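Local coordinates for antitoxin epsilon (Streptococcus pyogenes, PDB 1GVN), which neutralises its cognate zeta toxin as the antitoxin half of a plasmid-borne type II toxin-antitoxin system involved in the postsegregational killing of plasmid-free cells, at residues E12-L17 with E64-V69; Y22-N27 with S75-S80; L26-N31 with L41-L46. One frame throughout, in Å; residues are numbered along the deposited sequence.

Interaction 1. Residues E12-L17 with E64-V69; sequences EIINEL and EELQAV
The two helical segments come nearest at Ile14 and Val69, whose CA atoms are 7.4 Å apart, a gap that branched aliphatic side chains can bridge by themselves. Ile14 does most of the bridging. Its CG1 branch lies anti to the carbonyl carbon and runs on extended (chi2 171°), which carries CD1 onto the opposite helix. There CD1 rests against the carbonyl oxygen of Leu66, with 3.4 Å from Ile14 CD1 to Leu66 O, and against the methyl Val69 CG1 at 3.8 Å. The other branch, Ile14 CG2, meets the same Val69 CG1 at 3.9 Å. The two side chains cross at about a right angle. This joins helices 5-31 and 63-83 of the three-helix bundle on its hydrophobic inner side, where His70 and Trp73 of helix 63-83 and Leu58 of a loop also pack on Ile14. Leu66 adds a looser touch, with its CD2 4.2 Å from Ile14 CD1. Isoleucine suits the site because it pairs a short branch beside the backbone with a longer one that reaches the facing helix, and valine because one of its methyls meets both. Elsewhere on helix 5-31, Glu16 pairs with a basic side chain of another protein's chain, presumably the toxin.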
loop_
_atom_site.group_PDB
_atom_site.type_symbol
_atom_site.label_atom_id
_atom_site.label_comp_id
_atom_site.label_asym_id
_atom_site.label_seq_id
_atom_site.Cartn_x
_atom_site.Cartn_y
_atom_site.Cartn_z
ATOM N N GLU A 12 -16.527 3.558 10.483
ATOM C CA GLU A 12 -17.587 3.482 9.485
ATOM C C GLU A 12 -17.109 4.077 8.162
ATOM O O GLU A 12 -17.409 3.552 7.089
ATOM C CB GLU A 12 -18.835 4.223 9.973
ATOM C CG GLU A 12 -20.052 4.049 9.071
ATOM C CD GLU A 12 -20.276 5.223 8.124
ATOM O OE1 GLU A 12 -19.321 5.636 7.431
ATOM O OE2 GLU A 12 -21.420 5.730 8.067
ATOM N N ILE A 13 -16.366 5.175 8.240
ATOM C CA ILE A 13 -15.855 5.821 7.032
ATOM C C ILE A 13 -14.809 4.919 6.376
ATOM O O ILE A 13 -14.832 4.712 5.164
ATOM C CB ILE A 13 -15.228 7.201 7.356
ATOM C CG1 ILE A 13 -16.306 8.149 7.895
ATOM C CG2 ILE A 13 -14.582 7.800 6.106
ATOM C CD1 ILE A 13 -17.441 8.434 6.924
ATOM N N ILE A 14 -13.897 4.378 7.180
ATOM C CA ILE A 14 -12.868 3.485 6.659
ATOM C C ILE A 14 -13.504 2.320 5.908
ATOM O O ILE A 14 -13.117 2.015 4.785
ATOM C CB ILE A 14 -11.982 2.901 7.785
ATOM C CG1 ILE A 14 -11.094 3.997 8.372
ATOM C CG2 ILE A 14 -11.121 1.745 7.239
ATOM C CD1 ILE A 14 -10.347 3.571 9.610
ATOM N N ASN A 15 -14.482 1.669 6.530
ATOM C CA ASN A 15 -15.131 0.529 5.898
ATOM C C ASN A 15 -15.791 0.888 4.576
ATOM O O ASN A 15 -15.758 0.103 3.635
ATOM C CB ASN A 15 -16.148 -0.111 6.848
ATOM C CG ASN A 15 -15.479 -0.889 7.967
ATOM O OD1 ASN A 15 -14.384 -1.423 7.787
ATOM N ND2 ASN A 15 -16.137 -0.972 9.117
ATOM N N GLU A 16 -16.379 2.076 4.489
ATOM C CA GLU A 16 -17.010 2.481 3.242
ATOM C C GLU A 16 -15.962 2.769 2.174
ATOM O O GLU A 16 -16.078 2.303 1.041
ATOM C CB GLU A 16 -17.885 3.719 3.448
ATOM C CG GLU A 16 -19.224 3.421 4.096
ATOM C CD GLU A 16 -20.188 4.595 4.010
ATOM O OE1 GLU A 16 -20.353 5.144 2.898
ATOM O OE2 GLU A 16 -20.783 4.962 5.048
ATOM N N LEU A 17 -14.933 3.527 2.535
ATOM C CA LEU A 17 -13.890 3.863 1.571
ATOM C C LEU A 17 -13.100 2.642 1.115
ATOM O O LEU A 17 -12.841 2.477 -0.077
ATOM C CB LEU A 17 -12.934 4.904 2.156
ATOM C CG LEU A 17 -11.750 5.313 1.275
ATOM C CD1 LEU A 17 -12.247 5.870 -0.051
ATOM C CD2 LEU A 17 -10.905 6.359 2.017
ATOM N N GLU A 64 -5.716 7.311 16.806
ATOM C CA GLU A 64 -4.583 7.702 15.977
ATOM C C GLU A 64 -4.294 6.630 14.930
ATOM O O GLU A 64 -4.001 6.939 13.778
ATOM C CB GLU A 64 -3.337 7.926 16.838
ATOM C CG GLU A 64 -3.415 9.139 17.769
ATOM C CD GLU A 64 -4.501 9.018 18.830
ATOM O OE1 GLU A 64 -4.494 8.022 19.591
ATOM O OE2 GLU A 64 -5.360 9.926 18.907
ATOM N N GLU A 65 -4.368 5.369 15.337
ATOM C CA GLU A 65 -4.114 4.281 14.406
ATOM C C GLU A 65 -5.213 4.228 13.348
ATOM O O GLU A 65 -4.954 3.892 12.196
ATOM C CB GLU A 65 -4.033 2.948 15.155
ATOM C CG GLU A 65 -2.814 2.828 16.057
ATOM C CD GLU A 65 -2.776 1.510 16.808
ATOM O OE1 GLU A 65 -3.793 1.163 17.447
ATOM O OE2 GLU A 65 -1.733 0.824 16.766
ATOM N N LEU A 66 -6.439 4.572 13.738
ATOM C CA LEU A 66 -7.556 4.565 12.799
ATOM C C LEU A 66 -7.407 5.677 11.764
ATOM O O LEU A 66 -7.743 5.497 10.589
ATOM C CB LEU A 66 -8.883 4.728 13.545
ATOM C CG LEU A 66 -9.310 3.541 14.414
ATOM C CD1 LEU A 66 -10.575 3.893 15.168
ATOM C CD2 LEU A 66 -9.534 2.307 13.536
ATOM N N GLN A 67 -6.894 6.824 12.198
ATOM C CA GLN A 67 -6.711 7.950 11.298
ATOM C C GLN A 67 -5.615 7.609 10.293
ATOM O O GLN A 67 -5.662 8.040 9.140
ATOM C CB GLN A 67 -6.365 9.209 12.100
ATOM C CG GLN A 67 -7.447 9.578 13.116
ATOM C CD GLN A 67 -7.046 10.736 14.013
ATOM O OE1 GLN A 67 -5.941 10.761 14.552
ATOM N NE2 GLN A 67 -7.949 11.693 14.185
ATOM N N ALA A 68 -4.637 6.823 10.731
ATOM C CA ALA A 68 -3.563 6.399 9.843
ATOM C C ALA A 68 -4.160 5.427 8.826
ATOM O O ALA A 68 -3.875 5.516 7.636
ATOM C CB ALA A 68 -2.458 5.716 10.632
ATOM N N VAL A 69 -4.995 4.504 9.298
ATOM C CA VAL A 69 -5.627 3.540 8.401
ATOM C C VAL A 69 -6.479 4.287 7.389
ATOM O O VAL A 69 -6.508 3.942 6.210
ATOM C CB VAL A 69 -6.531 2.550 9.166
ATOM C CG1 VAL A 69 -7.368 1.738 8.182
ATOM C CG2 VAL A 69 -5.677 1.616 10.000
#

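Interaction 2. Residues Y22-N27 with S75-S80; sequences YNRVLN and SMNRYS
Arg24 of helix 5-31 reaches over to Asn77 and Ser80 of helix 63-83 and ties the two helices together with three hydrogen bonds. The segment axes approach to 10.3 Å and run nearly side by side, 29° apart, a separation that a long side chain spans easily. The tight part of the contact is polar. Arg24 leaves its helix extended and bends at chi3 (-57°), which brings the guanidinium end-on to the amide of Asn77. Both terminal nitrogens converge on one atom: Arg24 NH1 lies 2.8 Å from Asn77 OD1, and Arg24 NH2 makes a longer bond of 3.2 Å to the same Asn77 OD1. A second N-H of NH1 serves Ser80 OG, 2.9 Å from Arg24 NH1. Both acceptors lie at the guanidinium edge, near its plane, while the amide plane is turned 34° from it. Ser80 fits here because it is short and stays close to its own backbone, its OG lying beside the carbonyl oxygens of Met76 and Asn77.

Toward the third helix of the bundle the contact is looser and apolar. Val25 CG2 merely rests on Ser80 CB at 4.0 Å, and Leu50 of helix 42-54 packs on Val25 there. On the other flank Arg24 remains partly exposed, and Asn77 ND2 is hydrogen-bonded to an acidic side chain of another protein's chain, presumably the toxin. Through Asn77, Arg24 backs that interface: by engaging OD1 it settles which way the amide is turned and leaves ND2 directed at the partner. With two N-H groups of a cation drawing on OD1, the amide is probably polarised, which would make ND2 a stronger donor toward the partner's acid.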
loop_
_atom_site.group_PDB
_atom_site.type_symbol
_atom_site.label_atom_id
_atom_site.label_comp_id
_atom_site.label_asym_id
_atom_site.label_seq_id
_atom_site.Cartn_x
_atom_site.Cartn_y
_atom_site.Cartn_z
ATOM N N TYR A 22 -11.157 -1.385 -2.732
ATOM C CA TYR A 22 -10.967 -2.811 -2.954
ATOM C C TYR A 22 -11.808 -3.273 -4.145
ATOM O O TYR A 22 -11.317 -3.977 -5.031
ATOM C CB TYR A 22 -11.379 -3.605 -1.718
ATOM C CG TYR A 22 -11.123 -5.081 -1.864
ATOM C CD1 TYR A 22 -9.853 -5.614 -1.635
ATOM C CD2 TYR A 22 -12.140 -5.944 -2.270
ATOM C CE1 TYR A 22 -9.601 -6.984 -1.809
ATOM C CE2 TYR A 22 -11.901 -7.306 -2.447
ATOM C CZ TYR A 22 -10.634 -7.818 -2.216
ATOM O OH TYR A 22 -10.407 -9.162 -2.390
ATOM N N ASN A 23 -13.075 -2.874 -4.160
ATOM C CA ASN A 23 -13.966 -3.266 -5.246
ATOM C C ASN A 23 -13.485 -2.795 -6.609
ATOM O O ASN A 23 -13.610 -3.519 -7.586
ATOM C CB ASN A 23 -15.393 -2.775 -4.984
ATOM C CG ASN A 23 -16.088 -3.588 -3.908
ATOM O OD1 ASN A 23 -15.796 -4.769 -3.736
ATOM N ND2 ASN A 23 -17.019 -2.967 -3.184
ATOM N N ARG A 24 -12.926 -1.590 -6.671
ATOM C CA ARG A 24 -12.403 -1.066 -7.929
ATOM C C ARG A 24 -11.304 -2.003 -8.416
ATOM O O ARG A 24 -11.279 -2.410 -9.576
ATOM C CB ARG A 24 -11.821 0.339 -7.724
ATOM C CG ARG A 24 -11.122 0.925 -8.951
ATOM C CD ARG A 24 -10.509 2.288 -8.632
ATOM N NE ARG A 24 -11.522 3.216 -8.137
ATOM C CZ ARG A 24 -11.427 3.897 -6.998
ATOM N NH1 ARG A 24 -10.359 3.766 -6.222
ATOM N NH2 ARG A 24 -12.416 4.696 -6.620
ATOM N N VAL A 25 -10.389 -2.344 -7.515
ATOM C CA VAL A 25 -9.285 -3.229 -7.854
ATOM C C VAL A 25 -9.765 -4.634 -8.210
ATOM O O VAL A 25 -9.309 -5.218 -9.199
ATOM C CB VAL A 25 -8.272 -3.310 -6.696
ATOM C CG1 VAL A 25 -7.134 -4.259 -7.062
ATOM C CG2 VAL A 25 -7.718 -1.921 -6.403
ATOM N N LEU A 26 -10.674 -5.181 -7.408
ATOM C CA LEU A 26 -11.201 -6.515 -7.682
ATOM C C LEU A 26 -11.863 -6.536 -9.059
ATOM O O LEU A 26 -11.609 -7.433 -9.864
ATOM C CB LEU A 26 -12.233 -6.923 -6.623
ATOM C CG LEU A 26 -12.886 -8.295 -6.869
ATOM C CD1 LEU A 26 -11.834 -9.410 -6.810
ATOM C CD2 LEU A 26 -13.967 -8.534 -5.824
ATOM N N ASN A 27 -12.713 -5.546 -9.326
ATOM C CA ASN A 27 -13.397 -5.475 -10.616
ATOM C C ASN A 27 -12.430 -5.487 -11.788
ATOM O O ASN A 27 -12.646 -6.185 -12.778
ATOM C CB ASN A 27 -14.272 -4.221 -10.704
ATOM C CG ASN A 27 -15.727 -4.510 -10.401
ATOM O OD1 ASN A 27 -16.240 -5.576 -10.744
ATOM N ND2 ASN A 27 -16.406 -3.556 -9.767
ATOM N N SER A 75 -4.824 7.107 0.276
ATOM C CA SER A 75 -3.696 6.985 -0.646
ATOM C C SER A 75 -3.896 5.866 -1.659
ATOM O O SER A 75 -3.539 6.022 -2.826
ATOM C CB SER A 75 -2.371 6.772 0.102
ATOM O OG SER A 75 -2.339 5.528 0.776
ATOM N N MET A 76 -4.452 4.740 -1.224
ATOM C CA MET A 76 -4.687 3.632 -2.149
ATOM C C MET A 76 -5.823 3.987 -3.102
ATOM O O MET A 76 -5.899 3.462 -4.216
ATOM C CB MET A 76 -5.008 2.342 -1.385
ATOM C CG MET A 76 -3.777 1.703 -0.743
ATOM S SD MET A 76 -2.509 1.303 -1.987
ATOM C CE MET A 76 -1.647 -0.037 -1.201
ATOM N N ASN A 77 -6.710 4.878 -2.666
ATOM C CA ASN A 77 -7.810 5.309 -3.518
ATOM C C ASN A 77 -7.157 6.055 -4.681
ATOM O O ASN A 77 -7.467 5.815 -5.852
ATOM C CB ASN A 77 -8.762 6.230 -2.743
ATOM C CG ASN A 77 -9.988 6.625 -3.555
ATOM O OD1 ASN A 77 -10.561 5.806 -4.275
ATOM N ND2 ASN A 77 -10.408 7.883 -3.426
ATOM N N ARG A 78 -6.224 6.939 -4.343
ATOM C CA ARG A 78 -5.501 7.721 -5.341
ATOM C C ARG A 78 -4.629 6.832 -6.227
ATOM O O ARG A 78 -4.671 6.927 -7.448
ATOM C CB ARG A 78 -4.606 8.766 -4.659
ATOM C CG ARG A 78 -5.356 9.895 -3.945
ATOM C CD ARG A 78 -4.387 10.996 -3.526
ATOM N NE ARG A 78 -3.467 10.578 -2.467
ATOM C CZ ARG A 78 -3.721 10.690 -1.165
ATOM N NH1 ARG A 78 -4.868 11.208 -0.751
ATOM N NH2 ARG A 78 -2.823 10.290 -0.274
ATOM N N TYR A 79 -3.837 5.973 -5.599
ATOM C CA TYR A 79 -2.940 5.087 -6.333
ATOM C C TYR A 79 -3.643 4.110 -7.277
ATOM O O TYR A 79 -3.205 3.921 -8.413
ATOM C CB TYR A 79 -2.062 4.303 -5.352
ATOM C CG TYR A 79 -1.125 3.333 -6.035
ATOM C CD1 TYR A 79 -0.098 3.786 -6.865
ATOM C CD2 TYR A 79 -1.288 1.957 -5.880
ATOM C CE1 TYR A 79 0.740 2.887 -7.528
ATOM C CE2 TYR A 79 -0.463 1.054 -6.534
ATOM C CZ TYR A 79 0.543 1.523 -7.356
ATOM O OH TYR A 79 1.313 0.621 -8.041
ATOM N N SER A 80 -4.727 3.491 -6.816
ATOM C CA SER A 80 -5.450 2.533 -7.649
ATOM C C SER A 80 -5.955 3.182 -8.938
ATOM O O SER A 80 -5.891 2.578 -10.011
ATOM C CB SER A 80 -6.628 1.918 -6.878
ATOM O OG SER A 80 -7.566 2.900 -6.485
#

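Interaction 3. Residues L26-N31 with L41-L46; sequences LNYVLN and LLEVNL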
loop_
_atom_site.group_PDB
_atom_site.type_symbol
_atom_site.label_atom_id
_atom_site.label_comp_id
_atom_site.label_asym_id
_atom_site.label_seq_id
_atom_site.Cartn_x
_atom_site.Cartn_y
_atom_site.Cartn_z
ATOM N N LEU A 26 -10.674 -5.181 -7.408
ATOM C CA LEU A 26 -11.201 -6.515 -7.682
ATOM C C LEU A 26 -11.863 -6.536 -9.059
ATOM O O LEU A 26 -11.609 -7.433 -9.864
ATOM C CB LEU A 26 -12.233 -6.923 -6.623
ATOM C CG LEU A 26 -12.886 -8.295 -6.869
ATOM C CD1 LEU A 26 -11.834 -9.410 -6.810
ATOM C CD2 LEU A 26 -13.967 -8.534 -5.824
ATOM N N ASN A 27 -12.713 -5.546 -9.326
ATOM C CA ASN A 27 -13.397 -5.475 -10.616
ATOM C C ASN A 27 -12.430 -5.487 -11.788
ATOM O O ASN A 27 -12.646 -6.185 -12.778
ATOM C CB ASN A 27 -14.272 -4.221 -10.704
ATOM C CG ASN A 27 -15.727 -4.510 -10.401
ATOM O OD1 ASN A 27 -16.240 -5.576 -10.744
ATOM N ND2 ASN A 27 -16.406 -3.556 -9.767
ATOM N N TYR A 28 -11.366 -4.704 -11.672
ATOM C CA TYR A 28 -10.366 -4.613 -12.727
ATOM C C TYR A 28 -9.675 -5.955 -12.945
ATOM O O TYR A 28 -9.579 -6.442 -14.075
ATOM C CB TYR A 28 -9.346 -3.533 -12.364
ATOM C CG TYR A 28 -8.262 -3.311 -13.391
ATOM C CD1 TYR A 28 -7.189 -4.193 -13.505
ATOM C CD2 TYR A 28 -8.291 -2.196 -14.227
ATOM C CE1 TYR A 28 -6.165 -3.967 -14.419
ATOM C CE2 TYR A 28 -7.267 -1.959 -15.146
ATOM C CZ TYR A 28 -6.209 -2.849 -15.231
ATOM O OH TYR A 28 -5.177 -2.607 -16.111
ATOM N N VAL A 29 -9.202 -6.555 -11.859
ATOM C CA VAL A 29 -8.523 -7.846 -11.937
ATOM C C VAL A 29 -9.415 -8.899 -12.589
ATOM O O VAL A 29 -8.970 -9.643 -13.466
ATOM C CB VAL A 29 -8.083 -8.327 -10.532
ATOM C CG1 VAL A 29 -7.630 -9.785 -10.578
ATOM C CG2 VAL A 29 -6.941 -7.446 -10.030
ATOM N N LEU A 30 -10.677 -8.954 -12.179
ATOM C CA LEU A 30 -11.598 -9.926 -12.752
ATOM C C LEU A 30 -11.927 -9.594 -14.205
ATOM O O LEU A 30 -11.911 -10.471 -15.075
ATOM C CB LEU A 30 -12.886 -9.991 -11.924
ATOM C CG LEU A 30 -12.721 -10.535 -10.499
ATOM C CD1 LEU A 30 -14.077 -10.513 -9.788
ATOM C CD2 LEU A 30 -12.164 -11.955 -10.544
ATOM N N ASN A 31 -12.216 -8.325 -14.472
ATOM C CA ASN A 31 -12.548 -7.915 -15.827
ATOM C C ASN A 31 -11.410 -8.185 -16.802
ATOM O O ASN A 31 -11.650 -8.543 -17.952
ATOM C CB ASN A 31 -12.949 -6.434 -15.865
ATOM C CG ASN A 31 -14.342 -6.189 -15.281
ATOM O OD1 ASN A 31 -15.304 -6.887 -15.617
ATOM N ND2 ASN A 31 -14.456 -5.187 -14.411
ATOM N N LEU A 41 2.012 -9.790 -11.290
ATOM C CA LEU A 41 1.160 -8.855 -12.021
ATOM C C LEU A 41 0.891 -7.666 -11.101
ATOM O O LEU A 41 0.393 -7.832 -9.994
ATOM C CB LEU A 41 -0.141 -9.545 -12.443
ATOM C CG LEU A 41 0.062 -10.813 -13.289
ATOM C CD1 LEU A 41 -1.281 -11.435 -13.641
ATOM C CD2 LEU A 41 0.836 -10.468 -14.559
ATOM N N LEU A 42 1.239 -6.471 -11.563
ATOM C CA LEU A 42 1.090 -5.257 -10.759
ATOM C C LEU A 42 -0.268 -5.052 -10.086
ATOM O O LEU A 42 -0.332 -4.710 -8.900
ATOM C CB LEU A 42 1.440 -4.023 -11.603
ATOM C CG LEU A 42 1.623 -2.709 -10.833
ATOM C CD1 LEU A 42 2.609 -2.919 -9.693
ATOM C CD2 LEU A 42 2.134 -1.627 -11.769
ATOM N N GLU A 43 -1.351 -5.267 -10.824
ATOM C CA GLU A 43 -2.683 -5.065 -10.266
ATOM C C GLU A 43 -3.072 -6.145 -9.270
ATOM O O GLU A 43 -3.843 -5.892 -8.345
ATOM C CB GLU A 43 -3.728 -4.985 -11.384
ATOM C CG GLU A 43 -3.422 -3.907 -12.418
ATOM C CD GLU A 43 -2.626 -4.437 -13.596
ATOM O OE1 GLU A 43 -1.820 -5.371 -13.405
ATOM O OE2 GLU A 43 -2.799 -3.910 -14.713
ATOM N N VAL A 44 -2.542 -7.347 -9.466
ATOM C CA VAL A 44 -2.823 -8.453 -8.569
ATOM C C VAL A 44 -1.997 -8.260 -7.296
ATOM O O VAL A 44 -2.443 -8.598 -6.204
ATOM C CB VAL A 44 -2.489 -9.806 -9.236
ATOM C CG1 VAL A 44 -2.656 -10.954 -8.241
ATOM C CG2 VAL A 44 -3.422 -10.026 -10.429
ATOM N N ASN A 45 -0.791 -7.722 -7.443
ATOM C CA ASN A 45 0.061 -7.465 -6.287
ATOM C C ASN A 45 -0.669 -6.454 -5.399
ATOM O O ASN A 45 -0.725 -6.601 -4.174
ATOM C CB ASN A 45 1.412 -6.904 -6.737
ATOM C CG ASN A 45 2.374 -6.701 -5.581
ATOM O OD1 ASN A 45 2.231 -5.768 -4.790
ATOM N ND2 ASN A 45 3.355 -7.587 -5.470
ATOM N N LEU A 46 -1.253 -5.438 -6.024
ATOM C CA LEU A 46 -1.996 -4.425 -5.283
ATOM C C LEU A 46 -3.207 -5.046 -4.594
ATOM O O LEU A 46 -3.482 -4.766 -3.425
ATOM C CB LEU A 46 -2.469 -3.312 -6.221
ATOM C CG LEU A 46 -3.399 -2.264 -5.596
ATOM C CD1 LEU A 46 -2.707 -1.588 -4.427
ATOM C CD2 LEU A 46 -3.794 -1.244 -6.645
#
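Tyr28 sets the CE1 side of its ring against the side chain of Glu43 and bonds to its carboxylate, joining two roughly antiparallel members of a three-helix bundle near the connection that links them. Helix 5-31 ends here and helix 42-54 begins, so the pair forms a helical hairpin, with the segment axes 9.8 Å apart at their closest.

The ring and the glutamate chain slant across each other, the ring and carboxylate planes standing 32° apart. Glu43 makes this possible by a bend at chi2 (93°), which folds the acid back along the tyrosine instead of letting it run straight outward. Glu43 CG then comes within 3.4 Å of Tyr28 CE1, at that corner of the ring, while CB stays farther out near CD1 and CE1. The aliphatic half of the glutamate thus packs on the aromatic carbons, and the polar half arrives level with the hydroxyl. A tyrosine suits the site for the same reason: it offers apolar ring carbons and, beyond them, a donor. The apolar part of the contact belongs to Val29, whose methyl CG1 meets Val44 CG2 at 4.2 Å, and whose CG2 lies 3.9 Å from the backbone oxygen Glu43 O. These compact valines let the backbones approach to 6.6 Å between Val29 CA and Val44 CA.

Glu43 is buried, yet it lies in the first turn of helix 42-54, two residues after Leu41 at the N-cap, where the helix end would tend to favour a negative charge. Lys86 adds a long, weak ion pair to OE2, and His32 stacks on the tyrosine ring. The hydroxyl Tyr28 OH donates to Glu43 OE2 over 3.1 Å, approaching on the anti side of the carboxylate and 22° out of its plane.

Overall arrangement
All three contacts are buried and use helix 5-31; interaction 2 alone has a partly exposed touching residue, Arg24. Interactions 1 and 2 join that helix to helix 63-83 at successive levels, their centres about 15 Å apart, and touch where Leu17 packs on Asn77. Interaction 3 joins it to helix 42-54 instead. It lies about 9 Å from interaction 2, centre to centre, where Leu46 packs against Val25, Met76 and Tyr79, so that the three helices meet, whereas it has no touch with interaction 1. The chemistry changes along the bundle: aliphatic side chains, one resting on a backbone carbonyl, in 12-17 with 64-69, a charged donor on neutral acceptors in 22-27 with 75-80, and a phenol-carboxylate bond backed by valines in 26-31 with 41-46.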